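Local structure of glucokinase (Thermus thermophilus, 3VOV) at residues M1-I13 and G55-G67; A14-K26 and E283-L295. The protein phosphorylates glucose and probably other hexoses as a ROK-family hexokinase, a zinc-containing sugar kinase of the actin-like ATPase clan. All blocks are in the same frame, centred on the assembly; numbering follows the deposited sequence.

Interaction 1 (M1-I13 and G55-G67); sequences MKVVGLDLGGTKI and GVRGEAIGLGTPG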
loop_
_atom_site.group_PDB
_atom_site.type_symbol
_atom_site.label_atom_id
_atom_site.label_comp_id
_atom_site.label_asym_id
_atom_site.label_seq_id
_atom_site.Cartn_x
_atom_site.Cartn_y
_atom_site.Cartn_z
ATOM N N MET B 1 17.427 -49.061 -4.728
ATOM C CA MET B 1 15.922 -48.938 -4.628
ATOM C C MET B 1 15.351 -48.171 -5.833
ATOM O O MET B 1 15.913 -47.137 -6.244
ATOM C CB MET B 1 15.533 -48.327 -3.277
ATOM C CG MET B 1 14.088 -48.640 -2.823
ATOM S SD MET B 1 13.207 -47.111 -3.094
ATOM C CE MET B 1 13.915 -46.080 -1.783
ATOM N N LYS B 2 14.294 -48.708 -6.433
ATOM C CA LYS B 2 13.642 -48.092 -7.581
ATOM C C LYS B 2 12.211 -47.743 -7.252
ATOM O O LYS B 2 11.534 -48.513 -6.557
ATOM C CB LYS B 2 13.604 -49.054 -8.793
ATOM C CG LYS B 2 14.839 -48.998 -9.739
ATOM C CD LYS B 2 16.129 -49.060 -8.970
ATOM C CE LYS B 2 17.282 -49.640 -9.792
ATOM N NZ LYS B 2 18.238 -50.229 -8.793
ATOM N N VAL B 3 11.751 -46.597 -7.761
ATOM C CA VAL B 3 10.320 -46.246 -7.716
ATOM C C VAL B 3 9.896 -45.838 -9.097
ATOM O O VAL B 3 10.720 -45.817 -9.991
ATOM C CB VAL B 3 10.030 -45.085 -6.725
ATOM C CG1 VAL B 3 10.496 -45.473 -5.328
ATOM C CG2 VAL B 3 10.752 -43.769 -7.207
ATOM N N VAL B 4 8.611 -45.510 -9.257
ATOM C CA VAL B 4 8.074 -44.940 -10.482
ATOM C C VAL B 4 7.538 -43.551 -10.144
ATOM O O VAL B 4 6.865 -43.409 -9.141
ATOM C CB VAL B 4 6.915 -45.781 -11.024
ATOM C CG1 VAL B 4 6.223 -45.071 -12.180
ATOM C CG2 VAL B 4 7.439 -47.202 -11.450
ATOM N N GLY B 5 7.908 -42.532 -10.935
ATOM C CA GLY B 5 7.296 -41.222 -10.806
ATOM C C GLY B 5 6.216 -41.064 -11.853
ATOM O O GLY B 5 6.345 -41.591 -12.958
ATOM N N LEU B 6 5.162 -40.337 -11.510
ATOM C CA LEU B 6 4.119 -39.956 -12.466
ATOM C C LEU B 6 3.847 -38.468 -12.299
ATOM O O LEU B 6 3.780 -37.974 -11.155
ATOM C CB LEU B 6 2.808 -40.726 -12.189
ATOM C CG LEU B 6 2.796 -42.233 -12.403
ATOM C CD1 LEU B 6 1.576 -42.960 -11.764
ATOM C CD2 LEU B 6 2.812 -42.451 -13.932
ATOM N N ASP B 7 3.682 -37.741 -13.402
ATOM C CA ASP B 7 3.350 -36.307 -13.310
ATOM C C ASP B 7 2.070 -36.127 -14.122
ATOM O O ASP B 7 2.086 -36.342 -15.348
ATOM C CB ASP B 7 4.508 -35.415 -13.837
ATOM C CG ASP B 7 4.287 -33.906 -13.548
ATOM O OD1 ASP B 7 3.538 -33.545 -12.600
ATOM O OD2 ASP B 7 4.852 -33.051 -14.262
ATOM N N LEU B 8 0.955 -35.805 -13.458
ATOM C CA LEU B 8 -0.319 -35.744 -14.138
ATOM C C LEU B 8 -0.566 -34.294 -14.522
ATOM O O LEU B 8 -0.759 -33.480 -13.645
ATOM C CB LEU B 8 -1.448 -36.215 -13.211
ATOM C CG LEU B 8 -2.893 -35.928 -13.688
ATOM C CD1 LEU B 8 -3.247 -36.683 -15.059
ATOM C CD2 LEU B 8 -3.920 -36.280 -12.581
ATOM N N GLY B 9 -0.538 -33.970 -15.817
ATOM C CA GLY B 9 -0.890 -32.603 -16.267
ATOM C C GLY B 9 -2.205 -32.554 -17.034
ATOM O O GLY B 9 -2.845 -33.595 -17.307
ATOM N N GLY B 10 -2.620 -31.336 -17.392
ATOM C CA GLY B 10 -3.875 -31.142 -18.118
ATOM C C GLY B 10 -3.821 -31.742 -19.514
ATOM O O GLY B 10 -4.810 -32.288 -19.971
ATOM N N THR B 11 -2.646 -31.682 -20.151
ATOM C CA THR B 11 -2.423 -32.132 -21.531
ATOM C C THR B 11 -1.845 -33.553 -21.569
ATOM O O THR B 11 -2.334 -34.413 -22.317
ATOM C CB THR B 11 -1.377 -31.218 -22.208
ATOM O OG1 THR B 11 -1.744 -29.855 -22.021
ATOM C CG2 THR B 11 -1.193 -31.522 -23.716
ATOM N N LYS B 12 -0.791 -33.767 -20.772
ATOM C CA LYS B 12 0.038 -34.982 -20.801
ATOM C C LYS B 12 0.252 -35.623 -19.428
ATOM O O LYS B 12 0.298 -34.946 -18.393
ATOM C CB LYS B 12 1.419 -34.640 -21.369
ATOM C CG LYS B 12 1.387 -34.132 -22.832
ATOM C CD LYS B 12 1.013 -35.293 -23.770
ATOM C CE LYS B 12 1.133 -34.955 -25.268
ATOM N NZ LYS B 12 2.168 -33.922 -25.488
ATOM N N ILE B 13 0.408 -36.941 -19.440
ATOM C CA ILE B 13 0.923 -37.685 -18.295
ATOM C C ILE B 13 2.370 -38.081 -18.619
ATOM O O ILE B 13 2.632 -38.633 -19.690
ATOM C CB ILE B 13 0.115 -38.996 -18.109
ATOM C CG1 ILE B 13 -1.321 -38.650 -17.671
ATOM C CG2 ILE B 13 0.875 -39.977 -17.189
ATOM C CD1 ILE B 13 -2.300 -39.768 -17.733
ATOM N N GLY B 55 13.033 -51.921 -17.628
ATOM C CA GLY B 55 13.367 -53.284 -17.356
ATOM C C GLY B 55 13.382 -53.517 -15.877
ATOM O O GLY B 55 13.904 -54.527 -15.400
ATOM N N VAL B 56 12.801 -52.589 -15.126
ATOM C CA VAL B 56 12.775 -52.727 -13.678
ATOM C C VAL B 56 11.424 -52.256 -13.213
ATOM O O VAL B 56 10.849 -51.344 -13.807
ATOM C CB VAL B 56 13.792 -51.801 -12.953
ATOM C CG1 VAL B 56 14.626 -52.612 -12.005
ATOM C CG2 VAL B 56 14.667 -51.085 -13.935
ATOM N N ARG B 57 10.993 -52.840 -12.114
ATOM C CA ARG B 57 9.756 -52.547 -11.432
ATOM C C ARG B 57 10.016 -51.594 -10.257
ATOM O O ARG B 57 10.999 -51.746 -9.540
ATOM C CB ARG B 57 9.259 -53.877 -10.895
ATOM C CG ARG B 57 7.845 -53.928 -10.340
ATOM C CD ARG B 57 7.488 -55.379 -9.884
ATOM N NE ARG B 57 6.332 -55.399 -8.988
ATOM C CZ ARG B 57 5.073 -55.349 -9.404
ATOM N NH1 ARG B 57 4.797 -55.304 -10.704
ATOM N NH2 ARG B 57 4.088 -55.365 -8.516
ATOM N N GLY B 58 9.147 -50.607 -10.035
ATOM C CA GLY B 58 9.349 -49.745 -8.880
ATOM C C GLY B 58 8.707 -50.346 -7.644
ATOM O O GLY B 58 7.713 -51.090 -7.747
ATOM N N GLU B 59 9.241 -50.047 -6.470
ATOM C CA GLU B 59 8.530 -50.472 -5.269
ATOM C C GLU B 59 7.488 -49.525 -4.677
ATOM O O GLU B 59 6.795 -49.880 -3.715
ATOM C CB GLU B 59 9.450 -51.023 -4.185
ATOM C CG GLU B 59 10.719 -50.330 -3.886
ATOM C CD GLU B 59 11.579 -51.233 -3.014
ATOM O OE1 GLU B 59 12.175 -52.187 -3.555
ATOM O OE2 GLU B 59 11.647 -50.996 -1.790
ATOM N N ALA B 60 7.349 -48.344 -5.278
ATOM C CA ALA B 60 6.345 -47.370 -4.862
ATOM C C ALA B 60 6.138 -46.439 -6.037
ATOM O O ALA B 60 6.987 -46.368 -6.951
ATOM C CB ALA B 60 6.794 -46.584 -3.649
ATOM N N ILE B 61 5.005 -45.731 -6.024
ATOM C CA ILE B 61 4.748 -44.796 -7.082
ATOM C C ILE B 61 4.593 -43.405 -6.452
ATOM O O ILE B 61 3.955 -43.266 -5.395
ATOM C CB ILE B 61 3.482 -45.217 -7.825
ATOM C CG1 ILE B 61 3.732 -46.560 -8.551
ATOM C CG2 ILE B 61 3.012 -44.116 -8.780
ATOM C CD1 ILE B 61 2.605 -46.968 -9.464
ATOM N N GLY B 62 5.198 -42.394 -7.066
ATOM C CA GLY B 62 4.953 -41.016 -6.639
ATOM C C GLY B 62 4.171 -40.342 -7.739
ATOM O O GLY B 62 4.482 -40.522 -8.929
ATOM N N LEU B 63 3.121 -39.627 -7.343
ATOM C CA LEU B 63 2.211 -38.962 -8.285
ATOM C C LEU B 63 2.045 -37.486 -7.967
ATOM O O LEU B 63 1.517 -37.108 -6.877
ATOM C CB LEU B 63 0.833 -39.640 -8.260
ATOM C CG LEU B 63 -0.283 -38.909 -9.059
ATOM C CD1 LEU B 63 0.017 -38.869 -10.591
ATOM C CD2 LEU B 63 -1.639 -39.651 -8.821
ATOM N N GLY B 64 2.426 -36.659 -8.934
ATOM C CA GLY B 64 2.404 -35.245 -8.801
ATOM C C GLY B 64 1.241 -34.731 -9.596
ATOM O O GLY B 64 0.990 -35.167 -10.733
ATOM N N THR B 65 0.519 -33.790 -9.008
ATOM C CA THR B 65 -0.719 -33.314 -9.624
ATOM C C THR B 65 -0.838 -31.799 -9.415
ATOM O O THR B 65 -0.430 -31.307 -8.395
ATOM C CB THR B 65 -1.925 -34.083 -8.964
ATOM O OG1 THR B 65 -3.142 -33.465 -9.312
ATOM C CG2 THR B 65 -1.845 -33.980 -7.498
ATOM N N PRO B 66 -1.432 -31.064 -10.363
ATOM C CA PRO B 66 -1.506 -29.635 -10.174
ATOM C C PRO B 66 -2.397 -29.254 -9.026
ATOM O O PRO B 66 -2.061 -28.322 -8.300
ATOM C CB PRO B 66 -2.158 -29.132 -11.468
ATOM C CG PRO B 66 -1.984 -30.258 -12.438
ATOM C CD PRO B 66 -2.092 -31.472 -11.613
ATOM N N GLY B 67 -3.512 -29.954 -8.836
ATOM C CA GLY B 67 -4.564 -29.390 -7.988
ATOM C C GLY B 67 -4.284 -29.032 -6.532
ATOM O O GLY B 67 -3.148 -29.145 -6.049
HETATM O O HOH W 1 13.969 -51.641 -6.065
#

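Interaction 2 (A14-K26 and E283-L295); sequences AAGVFDGKRLLSK and EAGLLGAALTAYL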
loop_
_atom_site.group_PDB
_atom_site.type_symbol
_atom_site.label_atom_id
_atom_site.label_comp_id
_atom_site.label_asym_id
_atom_site.label_seq_id
_atom_site.Cartn_x
_atom_site.Cartn_y
_atom_site.Cartn_z
ATOM N N ALA B 14 3.290 -37.802 -17.685
ATOM C CA ALA B 14 4.654 -38.302 -17.749
ATOM C C ALA B 14 4.906 -39.392 -16.708
ATOM O O ALA B 14 4.391 -39.328 -15.564
ATOM C CB ALA B 14 5.652 -37.148 -17.579
ATOM N N ALA B 15 5.695 -40.398 -17.090
ATOM C CA ALA B 15 6.022 -41.474 -16.193
ATOM C C ALA B 15 7.498 -41.875 -16.326
ATOM O O ALA B 15 8.062 -41.766 -17.416
ATOM C CB ALA B 15 5.090 -42.704 -16.472
ATOM N N GLY B 16 8.118 -42.326 -15.249
ATOM C CA GLY B 16 9.448 -42.905 -15.406
ATOM C C GLY B 16 9.859 -43.618 -14.167
ATOM O O GLY B 16 9.455 -43.212 -13.073
ATOM N N VAL B 17 10.623 -44.704 -14.346
ATOM C CA VAL B 17 11.328 -45.374 -13.249
ATOM C C VAL B 17 12.474 -44.464 -12.840
ATOM O O VAL B 17 13.017 -43.748 -13.686
ATOM C CB VAL B 17 11.841 -46.801 -13.652
ATOM C CG1 VAL B 17 12.644 -47.444 -12.537
ATOM C CG2 VAL B 17 10.648 -47.725 -14.027
ATOM N N PHE B 18 12.774 -44.423 -11.553
ATOM C CA PHE B 18 13.704 -43.462 -11.019
ATOM C C PHE B 18 14.533 -44.223 -10.024
ATOM O O PHE B 18 13.980 -45.000 -9.261
ATOM C CB PHE B 18 12.931 -42.363 -10.280
ATOM C CG PHE B 18 13.790 -41.346 -9.590
ATOM C CD1 PHE B 18 14.524 -40.419 -10.332
ATOM C CD2 PHE B 18 13.849 -41.297 -8.192
ATOM C CE1 PHE B 18 15.305 -39.474 -9.695
ATOM C CE2 PHE B 18 14.576 -40.354 -7.549
ATOM C CZ PHE B 18 15.346 -39.417 -8.304
ATOM N N ASP B 19 15.838 -43.957 -9.973
ATOM C CA ASP B 19 16.705 -44.748 -9.088
ATOM C C ASP B 19 17.238 -44.003 -7.873
ATOM O O ASP B 19 18.100 -44.535 -7.127
ATOM C CB ASP B 19 17.855 -45.346 -9.885
ATOM C CG ASP B 19 18.838 -44.290 -10.379
ATOM O OD1 ASP B 19 18.759 -43.100 -9.960
ATOM O OD2 ASP B 19 19.701 -44.660 -11.194
ATOM N N GLY B 20 16.702 -42.801 -7.637
ATOM C CA GLY B 20 17.130 -41.972 -6.518
ATOM C C GLY B 20 17.923 -40.788 -7.033
ATOM O O GLY B 20 17.996 -39.748 -6.350
ATOM N N LYS B 21 18.451 -40.908 -8.262
ATOM C CA LYS B 21 19.234 -39.819 -8.894
ATOM C C LYS B 21 18.818 -39.569 -10.326
ATOM O O LYS B 21 18.821 -38.439 -10.753
ATOM C CB LYS B 21 20.760 -40.118 -8.875
ATOM C CG LYS B 21 21.456 -39.949 -7.487
ATOM C CD LYS B 21 21.062 -38.595 -6.793
ATOM C CE LYS B 21 22.110 -38.048 -5.788
ATOM N NZ LYS B 21 21.506 -36.849 -5.056
ATOM N N ARG B 22 18.488 -40.623 -11.068
ATOM C CA ARG B 22 18.211 -40.524 -12.503
ATOM C C ARG B 22 16.983 -41.263 -12.897
ATOM O O ARG B 22 16.643 -42.285 -12.293
ATOM C CB ARG B 22 19.374 -41.105 -13.365
ATOM C CG ARG B 22 20.679 -40.354 -13.226
ATOM C CD ARG B 22 21.713 -40.878 -14.216
ATOM N NE ARG B 22 22.879 -40.020 -14.221
ATOM C CZ ARG B 22 23.883 -40.115 -13.364
ATOM N NH1 ARG B 22 23.877 -41.068 -12.436
ATOM N NH2 ARG B 22 24.922 -39.289 -13.485
ATOM N N LEU B 23 16.316 -40.748 -13.933
ATOM C CA LEU B 23 15.266 -41.518 -14.582
ATOM C C LEU B 23 15.891 -42.714 -15.315
ATOM O O LEU B 23 16.921 -42.546 -15.968
ATOM C CB LEU B 23 14.550 -40.636 -15.589
ATOM C CG LEU B 23 13.668 -39.506 -14.980
ATOM C CD1 LEU B 23 13.102 -38.551 -16.076
ATOM C CD2 LEU B 23 12.569 -40.137 -14.122
ATOM N N LEU B 24 15.278 -43.899 -15.223
ATOM C CA LEU B 24 15.717 -45.036 -16.051
ATOM C C LEU B 24 14.859 -45.218 -17.275
ATOM O O LEU B 24 15.208 -46.020 -18.148
ATOM C CB LEU B 24 15.814 -46.353 -15.254
ATOM C CG LEU B 24 16.631 -46.247 -13.958
ATOM C CD1 LEU B 24 16.600 -47.537 -13.132
ATOM C CD2 LEU B 24 18.058 -45.803 -14.205
ATOM N N SER B 25 13.739 -44.486 -17.337
ATOM C CA SER B 25 12.834 -44.468 -18.467
ATOM C C SER B 25 12.032 -43.184 -18.454
ATOM O O SER B 25 11.983 -42.484 -17.440
ATOM C CB SER B 25 11.881 -45.690 -18.476
ATOM O OG SER B 25 11.109 -45.798 -17.273
ATOM N N LYS B 26 11.421 -42.862 -19.590
ATOM C CA LYS B 26 10.544 -41.701 -19.692
ATOM C C LYS B 26 9.430 -41.875 -20.732
ATOM O O LYS B 26 9.700 -41.967 -21.926
ATOM C CB LYS B 26 11.318 -40.409 -19.980
ATOM C CG LYS B 26 10.379 -39.226 -19.946
ATOM C CD LYS B 26 11.044 -37.901 -19.768
ATOM C CE LYS B 26 9.985 -36.795 -19.800
ATOM N NZ LYS B 26 10.655 -35.497 -20.001
ATOM N N GLU B 283 10.993 -31.319 -16.617
ATOM C CA GLU B 283 10.994 -32.606 -15.958
ATOM C C GLU B 283 10.953 -32.497 -14.463
ATOM O O GLU B 283 10.900 -33.528 -13.785
ATOM C CB GLU B 283 12.275 -33.360 -16.296
ATOM C CG GLU B 283 12.130 -34.232 -17.461
ATOM C CD GLU B 283 13.276 -35.191 -17.584
ATOM O OE1 GLU B 283 13.158 -36.070 -18.451
ATOM O OE2 GLU B 283 14.279 -35.056 -16.829
ATOM N N ALA B 284 11.034 -31.288 -13.933
ATOM C CA ALA B 284 11.129 -31.115 -12.463
ATOM C C ALA B 284 9.952 -31.814 -11.788
ATOM O O ALA B 284 10.111 -32.461 -10.775
ATOM C CB ALA B 284 11.144 -29.611 -12.075
ATOM N N GLY B 285 8.763 -31.708 -12.360
ATOM C CA GLY B 285 7.581 -32.288 -11.683
ATOM C C GLY B 285 7.647 -33.824 -11.607
ATOM O O GLY B 285 7.303 -34.403 -10.579
ATOM N N LEU B 286 8.042 -34.469 -12.722
ATOM C CA LEU B 286 8.229 -35.923 -12.777
ATOM C C LEU B 286 9.308 -36.341 -11.794
ATOM O O LEU B 286 9.096 -37.269 -11.000
ATOM C CB LEU B 286 8.577 -36.409 -14.214
ATOM C CG LEU B 286 8.843 -37.918 -14.354
ATOM C CD1 LEU B 286 7.699 -38.732 -13.849
ATOM C CD2 LEU B 286 9.197 -38.352 -15.819
ATOM N N LEU B 287 10.465 -35.683 -11.851
ATOM C CA LEU B 287 11.558 -35.961 -10.898
ATOM C C LEU B 287 11.110 -35.818 -9.438
ATOM O O LEU B 287 11.381 -36.691 -8.611
ATOM C CB LEU B 287 12.773 -35.053 -11.185
ATOM C CG LEU B 287 13.494 -35.387 -12.495
ATOM C CD1 LEU B 287 14.525 -34.298 -12.897
ATOM C CD2 LEU B 287 14.193 -36.775 -12.388
ATOM N N GLY B 288 10.372 -34.741 -9.122
ATOM C CA GLY B 288 9.940 -34.546 -7.711
ATOM C C GLY B 288 8.865 -35.549 -7.306
ATOM O O GLY B 288 8.749 -35.895 -6.138
ATOM N N ALA B 289 8.027 -35.971 -8.245
ATOM C CA ALA B 289 7.027 -37.027 -7.930
ATOM C C ALA B 289 7.763 -38.339 -7.626
ATOM O O ALA B 289 7.440 -39.066 -6.685
ATOM C CB ALA B 289 6.080 -37.218 -9.100
ATOM N N ALA B 290 8.776 -38.625 -8.410
ATOM C CA ALA B 290 9.563 -39.814 -8.138
ATOM C C ALA B 290 10.294 -39.684 -6.812
ATOM O O ALA B 290 10.301 -40.609 -6.021
ATOM C CB ALA B 290 10.541 -40.094 -9.300
ATOM N N LEU B 291 10.932 -38.537 -6.567
ATOM C CA LEU B 291 11.630 -38.348 -5.302
ATOM C C LEU B 291 10.728 -38.421 -4.093
ATOM O O LEU B 291 11.132 -38.893 -3.011
ATOM C CB LEU B 291 12.321 -37.009 -5.271
ATOM C CG LEU B 291 13.674 -36.908 -5.927
ATOM C CD1 LEU B 291 13.882 -35.391 -6.190
ATOM C CD2 LEU B 291 14.744 -37.490 -4.974
ATOM N N THR B 292 9.503 -37.953 -4.253
ATOM C CA THR B 292 8.501 -38.119 -3.184
ATOM C C THR B 292 8.412 -39.566 -2.743
ATOM O O THR B 292 8.562 -39.874 -1.555
ATOM C CB THR B 292 7.107 -37.518 -3.621
ATOM O OG1 THR B 292 7.294 -36.132 -3.872
ATOM C CG2 THR B 292 6.021 -37.682 -2.552
ATOM N N ALA B 293 8.165 -40.465 -3.693
ATOM C CA ALA B 293 8.040 -41.902 -3.361
ATOM C C ALA B 293 9.388 -42.465 -2.851
ATOM O O ALA B 293 9.446 -43.288 -1.928
ATOM C CB ALA B 293 7.561 -42.692 -4.614
ATOM N N TYR B 294 10.474 -42.048 -3.475
ATOM C CA TYR B 294 11.812 -42.579 -3.137
ATOM C C TYR B 294 12.174 -42.269 -1.667
ATOM O O TYR B 294 12.589 -43.160 -0.860
ATOM C CB TYR B 294 12.854 -41.982 -4.116
ATOM C CG TYR B 294 14.253 -42.492 -3.843
ATOM C CD1 TYR B 294 15.099 -41.850 -2.941
ATOM C CD2 TYR B 294 14.693 -43.663 -4.449
ATOM C CE1 TYR B 294 16.420 -42.364 -2.687
ATOM C CE2 TYR B 294 15.956 -44.176 -4.202
ATOM C CZ TYR B 294 16.814 -43.533 -3.341
ATOM O OH TYR B 294 18.041 -44.115 -3.143
ATOM N N LEU B 295 12.022 -41.000 -1.301
ATOM C CA LEU B 295 12.316 -40.571 0.054
ATOM C C LEU B 295 11.299 -41.145 1.056
ATOM O O LEU B 295 11.653 -41.433 2.165
ATOM C CB LEU B 295 12.394 -39.034 0.146
ATOM C CG LEU B 295 13.518 -38.461 -0.740
ATOM C CD1 LEU B 295 13.397 -36.943 -0.889
ATOM C CD2 LEU B 295 14.978 -38.841 -0.266
#

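Interaction 1 (M1-I13 and G55-G67)
Leu6 overlaps Ile61 on one face of the sheet: its CD1 comes to 3.5 Å from Ile61 CG2, the two side chains crossing obliquely. On the same face Leu63 CD1 reaches back to Leu6 CB at 3.7 Å and also meets Leu8 CB; with CG anti to the backbone N (chi1 172°), the Leu63 chain is carried over the neighbouring strand. Helix 90-98 covers this layer, placing Leu94 against both Leu6 and Leu63. The opposite face has no side chain at Gly5, Gly62 or Gly64, and among the bridged residues Asp7 alone has one there.

Beneath the side chains, strands 3-8 and 61-65 run parallel, their axes 4.7 Å apart and inclined by 16°. Val4 and Leu6 each donate to and accept from segment 55-67, at Ala60, Gly62 and Gly64, and Leu8 N closes the series on Gly64 O at 2.8 Å with a nearly straight N-H...O angle of 176°. Before the strand, Glu59 N bonds to Lys2 O at 2.8 Å, the donor tilted from the carbonyl plane. Gly58 CA lies 3.8 Å from Val3 CA, so close that a side chain directed there would clash with Val3 C. At this end Met1 CG packs on the Glu59 carboxylate, 3.5 Å from OE2, and a water accepts from Lys2 N while donating to Glu59 OE1.

Strand 3-8 pairs with 12-18 as a hairpin and with 61-65 on its other side; the order 27-30, 12-18, 3-8, 61-65, 102-106 is that of the N-terminal domain of the actin-like ATPase fold.

Interaction 2 (A14-K26 and E283-L295)
Phe18 packs over Ala290 where helix 284-295 lies across strand 14-18, a helix-on-sheet layer of the actin-like ATPase fold; the axes approach to 8.7 Å at 49°.

Apolar contacts dominate. Phe18 CB sits 3.4 Å from Ala290 CB, and a chi1 of 176° swings the ring away from the backbone N and out along the helix, its CE1 meeting Leu287 CD2 and its CZ lying 3.8 Å from Leu291 CG. Tyr294 CB comes to the ring edge. Nearer the start of the helix, Leu286 sends CD1 against Ala14 O and Gly16 N, while its CD2 touches Ala14 CB and Leu23 CD1. Leu23 CG also meets Leu287 CD2 at 3.8 Å, where the loop passes back over the helix.

The aromatic contact is a CH-pi interaction: Gly20 CA stands 3.5 Å from the Tyr294 ring centroid, 16° off the ring normal. The backbone of Gly20 needs glycine, and a CB would collide with Tyr294 CZ. A serine in place of Tyr294 would probably leave Gly20 CA without its aromatic face and open a gap over the Asp19-Gly20 turn.

Hydrogen bonds within the turn help to shape it: Asp19 OD1 accepts from Lys21 N and Arg22 N, an Asx turn and Asx motif in the tight loop carrying Gly20.

The charged contact lies at the other end, where the extended Lys26 chain meets Glu283 at a slant: Lys26 NZ forms a salt bridge with Glu283, donating to OE1 at 3.0 Å on its anti lone pair, away from OE2.

Overall arrangement
From the N terminus, strand 3-8 turns directly into 12-18, so interactions 1 and 2 start on neighbouring antiparallel strands. Interaction 1 closes the shorter loop, with 41 intervening residues that include helix 36-54; interaction 2 closes one of 256 residues, bringing the C-terminal helix back to the first hairpin. The two connections cross rather than nest, since 14-26 precedes 55-67 and 283-295 follows it. Their centres are 7 Å apart, and they meet directly: Gly5 N lies 2.7 Å from Gly16 O, a probable hydrogen bond, and Ala289 CB packs on Leu6 O. Together they tie the N-terminal sheet to helix 284-299 on one face, while helices 36-54 and 90-98 cover the other.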